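Local coordinates for probable enoyl-CoA hydratase/isomerase (PDB 3SWX), which probably acts on enoyl-CoA thioesters as a hydratase or isomerase of the crotonase-like family, at the interface of chains A and B. Residues are numbered along the deposited sequence; one frame, centred on the assembly and turned at random. Chains: chain A/B, Probable enoyl-CoA hydratase/isomerase.

Contact 1: the interface of chains A and B. Residues chain A 215, 219-220, 223; chain B 151, 155, 160, 164, 167.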
ATOM      1  N   THR A 215       1.416  15.506 -12.084  1.00 13.71           N
ATOM      2  CA  THR A 215       0.977  14.647 -10.967  1.00 12.94           C
ATOM      3  C   THR A 215       1.253  13.169 -11.289  1.00 12.54           C
ATOM      4  O   THR A 215       1.871  12.455 -10.491  1.00 11.44           O
ATOM      5  CB  THR A 215      -0.510  14.851 -10.670  1.00 13.11           C
ATOM      6  OG1 THR A 215      -0.737  16.211 -10.303  1.00 13.81           O
ATOM      7  CG2 THR A 215      -0.987  13.916  -9.547  1.00 11.78           C
ATOM      8  N   ALA A 219       4.419  10.925  -9.687  1.00 14.04           N
ATOM      9  CA  ALA A 219       3.997   9.725  -8.955  1.00 13.42           C
ATOM     10  C   ALA A 219       4.606   8.454  -9.579  1.00 12.94           C
ATOM     11  O   ALA A 219       4.984   7.511  -8.879  1.00 11.30           O
ATOM     12  CB  ALA A 219       2.444   9.631  -8.874  1.00 12.63           C
ATOM     13  N   ARG A 220       4.683   8.414 -10.901  1.00 13.27           N
ATOM     14  CA  ARG A 220       5.308   7.276 -11.569  1.00 13.91           C
ATOM     15  C   ARG A 220       6.807   7.248 -11.286  1.00 13.40           C
ATOM     16  O   ARG A 220       7.382   6.190 -11.099  1.00 13.16           O
ATOM     17  CB  ARG A 220       5.087   7.326 -13.078  1.00 14.40           C
ATOM     18  CG  ARG A 220       3.663   7.065 -13.529  1.00 16.95           C
ATOM     19  CD  ARG A 220       3.631   6.699 -15.012  1.00 18.74           C
ATOM     20  NE  ARG A 220       2.353   7.009 -15.636  1.00 19.93           N
ATOM     21  CZ  ARG A 220       1.245   6.298 -15.510  1.00 21.33           C
ATOM     22  NH1 ARG A 220       1.230   5.202 -14.780  1.00 21.47           N
ATOM     23  NH2 ARG A 220       0.138   6.678 -16.142  1.00 22.87           N
ATOM     24  N   VAL A 223       7.553   5.590  -8.023  1.00 15.29           N
ATOM     25  CA  VAL A 223       7.447   4.133  -8.129  1.00 16.75           C
ATOM     26  C   VAL A 223       8.657   3.529  -8.858  1.00 17.21           C
ATOM     27  O   VAL A 223       9.206   2.539  -8.404  1.00 17.82           O
ATOM     28  CB  VAL A 223       6.149   3.725  -8.839  1.00 16.81           C
ATOM     29  CG1 VAL A 223       6.143   2.210  -9.095  1.00 19.25           C
ATOM     30  CG2 VAL A 223       4.929   4.168  -8.012  1.00 15.98           C
TER
ATOM     31  N   THR B 151       2.307  13.301  -4.247  1.00 12.47           N
ATOM     32  CA  THR B 151       2.528  12.457  -5.422  1.00 12.68           C
ATOM     33  C   THR B 151       3.229  11.154  -5.063  1.00 12.54           C
ATOM     34  O   THR B 151       3.023  10.141  -5.732  1.00 12.86           O
ATOM     35  CB  THR B 151       3.340  13.170  -6.499  1.00 13.01           C
ATOM     36  OG1 THR B 151       4.563  13.669  -5.932  1.00 11.13           O
ATOM     37  CG2 THR B 151       2.501  14.324  -7.119  1.00 13.24           C
ATOM     38  N   PRO B 155      -0.426   7.885  -3.153  1.00 13.67           N
ATOM     39  CA  PRO B 155      -0.556   6.569  -3.782  1.00 14.56           C
ATOM     40  C   PRO B 155      -0.056   5.396  -2.928  1.00 15.08           C
ATOM     41  O   PRO B 155      -0.641   4.312  -2.963  1.00 14.95           O
ATOM     42  CB  PRO B 155       0.283   6.714  -5.067  1.00 14.43           C
ATOM     43  CG  PRO B 155       0.281   8.146  -5.337  1.00 14.07           C
ATOM     44  CD  PRO B 155       0.398   8.775  -3.981  1.00 13.66           C
ATOM     45  N   TRP B 160      -2.869   3.569  -5.698  1.00 11.93           N
ATOM     46  CA  TRP B 160      -2.793   4.464  -6.837  1.00 11.63           C
ATOM     47  C   TRP B 160      -4.175   5.024  -7.217  1.00 12.02           C
ATOM     48  O   TRP B 160      -4.352   6.229  -7.254  1.00 13.08           O
ATOM     49  CB  TRP B 160      -2.151   3.727  -8.020  1.00 11.98           C
ATOM     50  CG  TRP B 160      -1.973   4.538  -9.222  1.00 12.74           C
ATOM     51  CD1 TRP B 160      -2.884   4.730 -10.215  1.00 15.74           C
ATOM     52  CD2 TRP B 160      -0.800   5.267  -9.600  1.00 13.36           C
ATOM     53  NE1 TRP B 160      -2.351   5.542 -11.199  1.00 15.81           N
ATOM     54  CE2 TRP B 160      -1.075   5.892 -10.832  1.00 13.65           C
ATOM     55  CE3 TRP B 160       0.467   5.442  -9.016  1.00 14.05           C
ATOM     56  CZ2 TRP B 160      -0.136   6.683 -11.500  1.00 14.44           C
ATOM     57  CZ3 TRP B 160       1.401   6.232  -9.682  1.00 13.66           C
ATOM     58  CH2 TRP B 160       1.095   6.829 -10.916  1.00 15.20           C
ATOM     59  N   MET B 164      -5.342   8.919  -7.050  1.00 12.87           N
ATOM     60  CA  MET B 164      -5.571   9.670  -8.295  1.00 12.79           C
ATOM     61  C   MET B 164      -7.002  10.219  -8.446  1.00 12.95           C
ATOM     62  O   MET B 164      -7.220  11.270  -9.052  1.00 12.85           O
ATOM     63  CB  MET B 164      -5.173   8.823  -9.498  1.00 12.45           C
ATOM     64  CG  MET B 164      -3.651   8.531  -9.570  1.00 12.86           C
ATOM     65  SD  MET B 164      -2.717  10.090  -9.694  1.00 15.30           S
ATOM     66  CE  MET B 164      -1.021   9.505  -9.379  1.00 13.11           C
ATOM     67  N   MET B 167      -6.363  13.355  -6.370  1.00 13.10           N
ATOM     68  CA  MET B 167      -5.313  14.261  -6.868  1.00 13.58           C
ATOM     69  C   MET B 167      -5.558  14.794  -8.299  1.00 13.46           C
ATOM     70  O   MET B 167      -5.176  15.932  -8.613  1.00 14.29           O
ATOM     71  CB  MET B 167      -3.927  13.603  -6.778  1.00 14.10           C
ATOM     72  CG  MET B 167      -3.476  13.294  -5.347  1.00 14.21           C
ATOM     73  SD  MET B 167      -1.720  12.854  -5.254  1.00 15.11           S
ATOM     74  CE  MET B 167      -1.682  11.436  -6.349  1.00 12.09           C
TER
HETATM   75  O   HOH W   1       3.629   7.558  -6.459  1.00 13.63           O
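This is a mostly apolar subunit contact of the crotonase fold, whose members commonly assemble as trimers or pairs of trimers. Helix 209-225 of chain A lies against helices 150-158 and 160-167 of chain B. The deposited assembly holds three copies, so the contact probably belongs to a trimer.

The apolar contacts centre on the methyl group of A:Ala219. It lies off the six-membered rim of the B:Trp160 indole, on the B:Met164 CE side, with CZ3 3.6 Å from A:Ala219 CB. CG of B:Trp160 is anti to its backbone N (chi1 -178°), and this extends the ring toward chain A. The terminal methyl CE of B:Met164 meets the same CB at 3.5 Å. That CE also sits 3.6 Å above one face of the B:Trp160 ring, toward its rim, so the methionine supports the indole from within its own chain. The methionine chain is bent at chi2 (-60°). Farther along, the A:Thr215 methyl CG2 lies 4.1 Å from B:Met167 CB, and the two side chains cross obliquely.

The A:Arg220 chain runs at about a right angle to the tryptophan side chain. Its CG is 3.7 Å from B:Trp160 CH2. Its guanidinium lies nearly parallel to the ring, 24° off, with NH1 over the rim near CZ2, on the face opposite B:Met164 CE.

A polar link runs through water 1. It lies 2.8 Å from the carbonyl O of A:Ala219 and 2.8 Å from the carbonyl O of B:Thr151, and so bridges two helix backbones.

Contact 2: the interface of chains A and B. Residues chain A 104, 124-126, 185, 215-216; chain B 160-161, 164-165, 168.
A:Asp125 has CG anti to its carbonyl carbon (chi1 -54°), and chi2 of B:Trp160 is -87°. These torsions set the two side chains side by side, pointing the same way. The indole N-H of B:Trp160 donates from NE1 to A:Asp125 OD1 at 2.8 Å. The bond is fairly straight. The oxygen lies in the ring plane and accepts through its anti lone pair, away from OD2. The carboxylate itself is turned 38° from the ring. This bond should help fix the rotation of the indole in this subunit interface of a crotonase-family enzyme, which is probably trimeric.

A:Leu216 crosses the indole at about a right angle, and its CD2 is 3.9 Å from B:Trp160 CZ2. The same methyl lies 4.0 Å from B:Met164 SD. B:Leu168 divides its branches between two chain A residues. CD1 meets the A:Pro104 ring at CG (3.9 Å), while CD2 meets A:Thr215 CG2 (3.8 Å).

The start of helix 160-167 is approached closely. A:Gln185, bent at chi2, lays its amide end along the B:Gly161 backbone, with CD 3.6 Å from B:Gly161 CA. Farther along the helix, A:Ile126 places the tip of its longer branch, CD1, 3.8 Å from B:Arg165 CA.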
ATOM      1  N   PRO A 104      -4.510  10.695 -18.108  1.00 12.93           N
ATOM      2  CA  PRO A 104      -5.268   9.761 -17.294  1.00 13.13           C
ATOM      3  C   PRO A 104      -6.114   8.789 -18.088  1.00 13.56           C
ATOM      4  O   PRO A 104      -6.553   9.111 -19.200  1.00 14.89           O
ATOM      5  CB  PRO A 104      -6.163  10.666 -16.456  1.00 13.05           C
ATOM      6  CG  PRO A 104      -5.481  11.941 -16.420  1.00 13.34           C
ATOM      7  CD  PRO A 104      -4.890  12.080 -17.789  1.00 13.70           C
ATOM      8  N   ALA A 124      -4.865   1.286 -15.040  1.00 14.96           N
ATOM      9  CA  ALA A 124      -5.559   2.566 -15.110  1.00 15.00           C
ATOM     10  C   ALA A 124      -5.318   3.419 -13.885  1.00 15.10           C
ATOM     11  O   ALA A 124      -4.680   2.989 -12.925  1.00 15.07           O
ATOM     12  CB  ALA A 124      -7.085   2.340 -15.283  1.00 15.63           C
ATOM     13  N   ASP A 125      -5.847   4.642 -13.916  1.00 14.57           N
ATOM     14  CA  ASP A 125      -5.712   5.567 -12.789  1.00 14.14           C
ATOM     15  C   ASP A 125      -6.929   5.598 -11.873  1.00 14.21           C
ATOM     16  O   ASP A 125      -6.800   5.906 -10.695  1.00 14.55           O
ATOM     17  CB  ASP A 125      -5.371   6.960 -13.314  1.00 14.39           C
ATOM     18  CG  ASP A 125      -4.153   6.926 -14.202  1.00 14.28           C
ATOM     19  OD1 ASP A 125      -3.131   6.420 -13.705  1.00 14.87           O
ATOM     20  OD2 ASP A 125      -4.248   7.299 -15.395  1.00 13.57           O
ATOM     21  N   ILE A 126      -8.107   5.303 -12.416  1.00 13.33           N
ATOM     22  CA  ILE A 126      -9.351   5.327 -11.653  1.00 12.57           C
ATOM     23  C   ILE A 126     -10.261   4.260 -12.235  1.00 12.61           C
ATOM     24  O   ILE A 126     -10.377   4.128 -13.467  1.00 12.74           O
ATOM     25  CB  ILE A 126     -10.090   6.709 -11.721  1.00 13.06           C
ATOM     26  CG1 ILE A 126      -9.198   7.861 -11.225  1.00 13.24           C
ATOM     27  CG2 ILE A 126     -11.409   6.646 -10.916  1.00 12.57           C
ATOM     28  CD1 ILE A 126      -9.665   9.277 -11.628  1.00 11.44           C
ATOM     29  N   GLN A 185     -12.637   2.221  -7.121  1.00 15.22           N
ATOM     30  CA  GLN A 185     -12.726   3.467  -6.345  1.00 15.44           C
ATOM     31  C   GLN A 185     -14.149   3.783  -5.920  1.00 15.75           C
ATOM     32  O   GLN A 185     -14.360   4.443  -4.909  1.00 16.28           O
ATOM     33  CB  GLN A 185     -12.155   4.644  -7.142  1.00 15.24           C
ATOM     34  CG  GLN A 185     -10.634   4.799  -7.010  1.00 14.95           C
ATOM     35  CD  GLN A 185      -9.873   3.584  -7.495  1.00 12.32           C
ATOM     36  OE1 GLN A 185      -9.816   3.328  -8.702  1.00 12.09           O
ATOM     37  NE2 GLN A 185      -9.275   2.837  -6.570  1.00  9.52           N
ATOM     38  N   THR A 215       1.416  15.506 -12.084  1.00 13.71           N
ATOM     39  CA  THR A 215       0.977  14.647 -10.967  1.00 12.94           C
ATOM     40  C   THR A 215       1.253  13.169 -11.289  1.00 12.54           C
ATOM     41  O   THR A 215       1.871  12.455 -10.491  1.00 11.44           O
ATOM     42  CB  THR A 215      -0.510  14.851 -10.670  1.00 13.11           C
ATOM     43  OG1 THR A 215      -0.737  16.211 -10.303  1.00 13.81           O
ATOM     44  CG2 THR A 215      -0.987  13.916  -9.547  1.00 11.78           C
ATOM     45  N   LEU A 216       0.813  12.740 -12.470  1.00 12.25           N
ATOM     46  CA  LEU A 216       1.079  11.373 -12.973  1.00 12.64           C
ATOM     47  C   LEU A 216       2.584  11.090 -13.135  1.00 12.81           C
ATOM     48  O   LEU A 216       3.100  10.080 -12.655  1.00 13.92           O
ATOM     49  CB  LEU A 216       0.326  11.135 -14.299  1.00 12.05           C
ATOM     50  CG  LEU A 216      -1.216  10.987 -14.233  1.00 12.85           C
ATOM     51  CD1 LEU A 216      -1.865  11.045 -15.615  1.00 13.09           C
ATOM     52  CD2 LEU A 216      -1.586   9.663 -13.550  1.00 12.71           C
TER
ATOM     53  N   TRP B 160      -2.869   3.569  -5.698  1.00 11.93           N
ATOM     54  CA  TRP B 160      -2.793   4.464  -6.837  1.00 11.63           C
ATOM     55  C   TRP B 160      -4.175   5.024  -7.217  1.00 12.02           C
ATOM     56  O   TRP B 160      -4.352   6.229  -7.254  1.00 13.08           O
ATOM     57  CB  TRP B 160      -2.151   3.727  -8.020  1.00 11.98           C
ATOM     58  CG  TRP B 160      -1.973   4.538  -9.222  1.00 12.74           C
ATOM     59  CD1 TRP B 160      -2.884   4.730 -10.215  1.00 15.74           C
ATOM     60  CD2 TRP B 160      -0.800   5.267  -9.600  1.00 13.36           C
ATOM     61  NE1 TRP B 160      -2.351   5.542 -11.199  1.00 15.81           N
ATOM     62  CE2 TRP B 160      -1.075   5.892 -10.832  1.00 13.65           C
ATOM     63  CE3 TRP B 160       0.467   5.442  -9.016  1.00 14.05           C
ATOM     64  CZ2 TRP B 160      -0.136   6.683 -11.500  1.00 14.44           C
ATOM     65  CZ3 TRP B 160       1.401   6.232  -9.682  1.00 13.66           C
ATOM     66  CH2 TRP B 160       1.095   6.829 -10.916  1.00 15.20           C
ATOM     67  N   GLY B 161      -5.141   4.161  -7.490  1.00 11.93           N
ATOM     68  CA  GLY B 161      -6.488   4.605  -7.878  1.00 12.67           C
ATOM     69  C   GLY B 161      -7.191   5.520  -6.904  1.00 12.85           C
ATOM     70  O   GLY B 161      -7.773   6.524  -7.301  1.00 14.48           O
ATOM     71  N   MET B 164      -5.342   8.919  -7.050  1.00 12.87           N
ATOM     72  CA  MET B 164      -5.571   9.670  -8.295  1.00 12.79           C
ATOM     73  C   MET B 164      -7.002  10.219  -8.446  1.00 12.95           C
ATOM     74  O   MET B 164      -7.220  11.270  -9.052  1.00 12.85           O
ATOM     75  CB  MET B 164      -5.173   8.823  -9.498  1.00 12.45           C
ATOM     76  CG  MET B 164      -3.651   8.531  -9.570  1.00 12.86           C
ATOM     77  SD  MET B 164      -2.717  10.090  -9.694  1.00 15.30           S
ATOM     78  CE  MET B 164      -1.021   9.505  -9.379  1.00 13.11           C
ATOM     79  N   ARG B 165      -7.969   9.485  -7.920  1.00 13.01           N
ATOM     80  CA  ARG B 165      -9.351   9.932  -7.879  1.00 12.88           C
ATOM     81  C   ARG B 165      -9.453  11.333  -7.279  1.00 13.15           C
ATOM     82  O   ARG B 165     -10.247  12.168  -7.753  1.00 12.32           O
ATOM     83  CB  ARG B 165     -10.185   8.947  -7.051  1.00 12.78           C
ATOM     84  CG  ARG B 165     -11.597   9.419  -6.721  1.00 13.91           C
ATOM     85  CD  ARG B 165     -12.384   9.667  -7.964  1.00 15.24           C
ATOM     86  NE  ARG B 165     -13.716  10.187  -7.669  1.00 15.35           N
ATOM     87  CZ  ARG B 165     -14.050  11.472  -7.635  1.00 16.14           C
ATOM     88  NH1 ARG B 165     -13.144  12.432  -7.831  1.00 17.45           N
ATOM     89  NH2 ARG B 165     -15.305  11.801  -7.375  1.00 16.66           N
ATOM     90  N   LEU B 168      -6.235  14.023  -9.150  1.00 13.04           N
ATOM     91  CA  LEU B 168      -6.399  14.429 -10.559  1.00 13.10           C
ATOM     92  C   LEU B 168      -7.609  15.323 -10.798  1.00 13.75           C
ATOM     93  O   LEU B 168      -7.668  16.034 -11.806  1.00 14.53           O
ATOM     94  CB  LEU B 168      -6.457  13.222 -11.499  1.00 12.70           C
ATOM     95  CG  LEU B 168      -5.258  12.248 -11.516  1.00 12.89           C
ATOM     96  CD1 LEU B 168      -5.489  11.198 -12.603  1.00 12.54           C
ATOM     97  CD2 LEU B 168      -3.931  12.969 -11.769  1.00 10.42           C
TER

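Contact 3: the interface of chains A and B. Residues chain A 211-212, 214-215, 218, 233-234, 237-238, 241; chain B 140, 144-146, 151, 168.
The phenol oxygen of B:Tyr145 is gripped by a hydrogen bond across the interface, donated from OH to the A:Leu234 carbonyl O at 2.9 Å. The donor lies in the carbonyl plane, on a lone pair, with a C=O...donor angle of 107°. In this crotonase-family subunit interface, the loop carrying B:Tyr145 lays one face of its ring across the groove between helices 209-225 and 227-242 of chain A. CG takes the crowded position between backbone N and carbonyl carbon (chi1 86°).

Three chain A groups meet the ring from the same side. A:Ala214 CB lies 3.9 Å above the face, toward the rim. A:Leu241 CD1 presses on CD1 of B:Tyr145 at 3.4 Å. A:Thr237 crosses the ring at about a right angle, with its methyl CG2 3.5 Å from B:Tyr145 CE1. The hydroxyl OG1 of A:Thr237 turns back to the A:Gln233 carbonyl O (2.8 Å), which leaves the methyl to meet the ring.

A:Thr215 is arranged similarly. Its OG1 donates to the A:Gly211 carbonyl O at 2.9 Å, from above the carbonyl plane. This hydroxyl sits at the edge of the tyrosine ring, in plane, and touches B:Pro146 CD.

A second hydrogen bond between the chains runs from B:Thr151 OG1 to the amide oxygen OD1 of A:Asn218 at 2.6 Å. The donor is 27° out of the amide plane. Nearby, B:Val140 CG1 packs on the A:Gly211 backbone at 3.6 Å from its C.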
ATOM      1  N   GLY A 211      -0.591  20.296 -15.129  1.00 16.02           N
ATOM      2  CA  GLY A 211      -0.660  19.911 -13.705  1.00 15.31           C
ATOM      3  C   GLY A 211      -1.077  18.452 -13.530  1.00 15.24           C
ATOM      4  O   GLY A 211      -0.482  17.714 -12.730  1.00 14.34           O
ATOM      5  N   VAL A 212      -2.096  18.034 -14.293  1.00 14.73           N
ATOM      6  CA  VAL A 212      -2.530  16.641 -14.293  1.00 13.82           C
ATOM      7  C   VAL A 212      -1.379  15.726 -14.717  1.00 13.83           C
ATOM      8  O   VAL A 212      -1.080  14.719 -14.061  1.00 13.11           O
ATOM      9  CB  VAL A 212      -3.794  16.439 -15.167  1.00 14.04           C
ATOM     10  CG1 VAL A 212      -4.104  14.933 -15.393  1.00 13.38           C
ATOM     11  CG2 VAL A 212      -4.994  17.136 -14.523  1.00 13.00           C
ATOM     12  N   ALA A 214       1.907  16.377 -14.709  1.00 13.93           N
ATOM     13  CA  ALA A 214       2.975  16.448 -13.706  1.00 14.27           C
ATOM     14  C   ALA A 214       2.684  15.531 -12.500  1.00 14.00           C
ATOM     15  O   ALA A 214       3.585  14.849 -11.969  1.00 13.88           O
ATOM     16  CB  ALA A 214       3.178  17.923 -13.245  1.00 13.96           C
ATOM     17  N   THR A 215       1.416  15.506 -12.084  1.00 13.71           N
ATOM     18  CA  THR A 215       0.977  14.647 -10.967  1.00 12.94           C
ATOM     19  C   THR A 215       1.253  13.169 -11.289  1.00 12.54           C
ATOM     20  O   THR A 215       1.871  12.455 -10.491  1.00 11.44           O
ATOM     21  CB  THR A 215      -0.510  14.851 -10.670  1.00 13.11           C
ATOM     22  OG1 THR A 215      -0.737  16.211 -10.303  1.00 13.81           O
ATOM     23  CG2 THR A 215      -0.987  13.916  -9.547  1.00 11.78           C
ATOM     24  N   ASN A 218       5.319  12.542 -11.804  1.00 14.62           N
ATOM     25  CA  ASN A 218       6.078  12.490 -10.547  1.00 14.86           C
ATOM     26  C   ASN A 218       5.700  11.280  -9.702  1.00 14.38           C
ATOM     27  O   ASN A 218       6.565  10.652  -9.092  1.00 14.02           O
ATOM     28  CB  ASN A 218       5.923  13.778  -9.730  1.00 14.94           C
ATOM     29  CG  ASN A 218       6.922  13.854  -8.608  1.00 14.97           C
ATOM     30  OD1 ASN A 218       6.624  13.476  -7.485  1.00 12.55           O
ATOM     31  ND2 ASN A 218       8.140  14.283  -8.923  1.00 13.91           N
ATOM     32  N   GLN A 233      12.530  16.332  -8.068  1.00 15.42           N
ATOM     33  CA  GLN A 233      11.801  16.988  -9.142  1.00 16.52           C
ATOM     34  C   GLN A 233      10.701  17.913  -8.642  1.00 16.37           C
ATOM     35  O   GLN A 233      10.132  18.659  -9.423  1.00 14.55           O
ATOM     36  CB  GLN A 233      11.133  15.958 -10.076  1.00 16.72           C
ATOM     37  CG  GLN A 233      12.057  15.009 -10.799  1.00 19.48           C
ATOM     38  CD  GLN A 233      13.053  15.694 -11.698  1.00 22.87           C
ATOM     39  OE1 GLN A 233      12.793  16.763 -12.237  1.00 26.81           O
ATOM     40  NE2 GLN A 233      14.193  15.066 -11.884  1.00 25.63           N
ATOM     41  N   LEU A 234      10.365  17.850  -7.359  1.00 17.09           N
ATOM     42  CA  LEU A 234       9.145  18.529  -6.889  1.00 17.22           C
ATOM     43  C   LEU A 234       9.148  20.025  -7.191  1.00 18.50           C
ATOM     44  O   LEU A 234       8.239  20.537  -7.867  1.00 18.29           O
ATOM     45  CB  LEU A 234       8.917  18.277  -5.398  1.00 17.11           C
ATOM     46  CG  LEU A 234       8.514  16.839  -5.065  1.00 16.55           C
ATOM     47  CD1 LEU A 234       8.322  16.647  -3.574  1.00 14.17           C
ATOM     48  CD2 LEU A 234       7.217  16.450  -5.833  1.00 15.57           C
ATOM     49  N   THR A 237       9.762  21.111 -10.974  1.00 21.13           N
ATOM     50  CA  THR A 237       8.519  20.939 -11.712  1.00 20.47           C
ATOM     51  C   THR A 237       7.498  22.026 -11.412  1.00 19.98           C
ATOM     52  O   THR A 237       6.902  22.572 -12.324  1.00 19.33           O
ATOM     53  CB  THR A 237       7.920  19.574 -11.437  1.00 20.27           C
ATOM     54  OG1 THR A 237       8.821  18.595 -11.938  1.00 21.31           O
ATOM     55  CG2 THR A 237       6.568  19.422 -12.098  1.00 19.50           C
ATOM     56  N   VAL A 238       7.303  22.367 -10.146  1.00 20.08           N
ATOM     57  CA  VAL A 238       6.360  23.428  -9.828  1.00 20.44           C
ATOM     58  C   VAL A 238       6.838  24.763 -10.390  1.00 21.95           C
ATOM     59  O   VAL A 238       6.023  25.584 -10.842  1.00 22.01           O
ATOM     60  CB  VAL A 238       6.019  23.506  -8.321  1.00 20.77           C
ATOM     61  CG1 VAL A 238       7.009  24.371  -7.539  1.00 19.10           C
ATOM     62  CG2 VAL A 238       4.603  24.032  -8.161  1.00 19.63           C
ATOM     63  N   LEU A 241       5.897  24.877 -14.003  1.00 23.00           N
ATOM     64  CA  LEU A 241       4.451  25.105 -14.079  1.00 23.11           C
ATOM     65  C   LEU A 241       4.071  26.569 -13.773  1.00 24.32           C
ATOM     66  O   LEU A 241       3.145  27.098 -14.391  1.00 23.85           O
ATOM     67  CB  LEU A 241       3.675  24.156 -13.159  1.00 22.26           C
ATOM     68  CG  LEU A 241       3.696  22.671 -13.539  1.00 22.03           C
ATOM     69  CD1 LEU A 241       3.032  21.817 -12.446  1.00 20.04           C
ATOM     70  CD2 LEU A 241       3.038  22.435 -14.885  1.00 21.39           C
TER
ATOM     71  N   VAL B 140      -4.035  21.189  -8.991  1.00 16.53           N
ATOM     72  CA  VAL B 140      -4.287  21.124 -10.436  1.00 17.07           C
ATOM     73  C   VAL B 140      -5.445  22.039 -10.877  1.00 18.02           C
ATOM     74  O   VAL B 140      -5.502  22.452 -12.033  1.00 18.57           O
ATOM     75  CB  VAL B 140      -4.532  19.690 -10.964  1.00 17.22           C
ATOM     76  CG1 VAL B 140      -3.304  18.809 -10.699  1.00 14.88           C
ATOM     77  CG2 VAL B 140      -5.834  19.106 -10.391  1.00 14.66           C
ATOM     78  N   ILE B 144      -1.187  24.379 -11.151  1.00 18.84           N
ATOM     79  CA  ILE B 144       0.037  23.713 -10.723  1.00 18.02           C
ATOM     80  C   ILE B 144      -0.274  22.257 -10.362  1.00 16.97           C
ATOM     81  O   ILE B 144      -1.141  21.642 -10.980  1.00 16.17           O
ATOM     82  CB  ILE B 144       0.755  24.522  -9.594  1.00 18.05           C
ATOM     83  CG1 ILE B 144      -0.151  24.727  -8.370  1.00 17.95           C
ATOM     84  CG2 ILE B 144       1.207  25.885 -10.154  1.00 20.04           C
ATOM     85  CD1 ILE B 144       0.594  25.069  -7.048  1.00 18.17           C
ATOM     86  N   TYR B 145       0.450  21.684  -9.396  1.00 16.80           N
ATOM     87  CA  TYR B 145       0.215  20.306  -8.971  1.00 16.14           C
ATOM     88  C   TYR B 145       0.706  20.171  -7.524  1.00 16.14           C
ATOM     89  O   TYR B 145       1.356  21.099  -7.004  1.00 15.96           O
ATOM     90  CB  TYR B 145       0.916  19.315  -9.927  1.00 15.76           C
ATOM     91  CG  TYR B 145       2.359  19.039  -9.571  1.00 15.79           C
ATOM     92  CD1 TYR B 145       3.291  20.079  -9.527  1.00 16.35           C
ATOM     93  CD2 TYR B 145       2.802  17.748  -9.282  1.00 15.44           C
ATOM     94  CE1 TYR B 145       4.619  19.848  -9.183  1.00 17.07           C
ATOM     95  CE2 TYR B 145       4.149  17.502  -8.951  1.00 15.98           C
ATOM     96  CZ  TYR B 145       5.046  18.563  -8.890  1.00 17.94           C
ATOM     97  OH  TYR B 145       6.373  18.362  -8.567  1.00 19.84           O
ATOM     98  N   PRO B 146       0.394  19.044  -6.867  1.00 15.40           N
ATOM     99  CA  PRO B 146       0.889  18.850  -5.499  1.00 16.11           C
ATOM    100  C   PRO B 146       2.402  18.665  -5.430  1.00 16.03           C
ATOM    101  O   PRO B 146       2.950  17.684  -5.951  1.00 15.67           O
ATOM    102  CB  PRO B 146       0.171  17.568  -5.021  1.00 15.68           C
ATOM    103  CG  PRO B 146      -0.854  17.253  -6.081  1.00 15.60           C
ATOM    104  CD  PRO B 146      -0.356  17.874  -7.347  1.00 15.63           C
ATOM    105  N   THR B 151       2.307  13.301  -4.247  1.00 12.47           N
ATOM    106  CA  THR B 151       2.528  12.457  -5.422  1.00 12.68           C
ATOM    107  C   THR B 151       3.229  11.154  -5.063  1.00 12.54           C
ATOM    108  O   THR B 151       3.023  10.141  -5.732  1.00 12.86           O
ATOM    109  CB  THR B 151       3.340  13.170  -6.499  1.00 13.01           C
ATOM    110  OG1 THR B 151       4.563  13.669  -5.932  1.00 11.13           O
ATOM    111  CG2 THR B 151       2.501  14.324  -7.119  1.00 13.24           C
ATOM    112  N   LEU B 168      -6.235  14.023  -9.150  1.00 13.04           N
ATOM    113  CA  LEU B 168      -6.399  14.429 -10.559  1.00 13.10           C
ATOM    114  C   LEU B 168      -7.609  15.323 -10.798  1.00 13.75           C
ATOM    115  O   LEU B 168      -7.668  16.034 -11.806  1.00 14.53           O
ATOM    116  CB  LEU B 168      -6.457  13.222 -11.499  1.00 12.70           C
ATOM    117  CG  LEU B 168      -5.258  12.248 -11.516  1.00 12.89           C
ATOM    118  CD1 LEU B 168      -5.489  11.198 -12.603  1.00 12.54           C
ATOM    119  CD2 LEU B 168      -3.931  12.969 -11.769  1.00 10.42           C
TER

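The three contacts form a small triangle on one interface, with contact 1 at the corner nearest to both others. Its C-alpha centre is about 7 Å from that of contact 2 and about 10 Å from that of contact 3. Contacts 2 and 3 are about 13 Å apart. A:Thr215 belongs to all three, and helix 209-225 of chain A runs through them. B:Trp160 and B:Met164 join contacts 1 and 2, B:Thr151 joins contacts 1 and 3, and B:Leu168 joins contacts 2 and 3. The interface is not an exact two-fold: different surfaces of the same protein meet, as suits a closed ring of three.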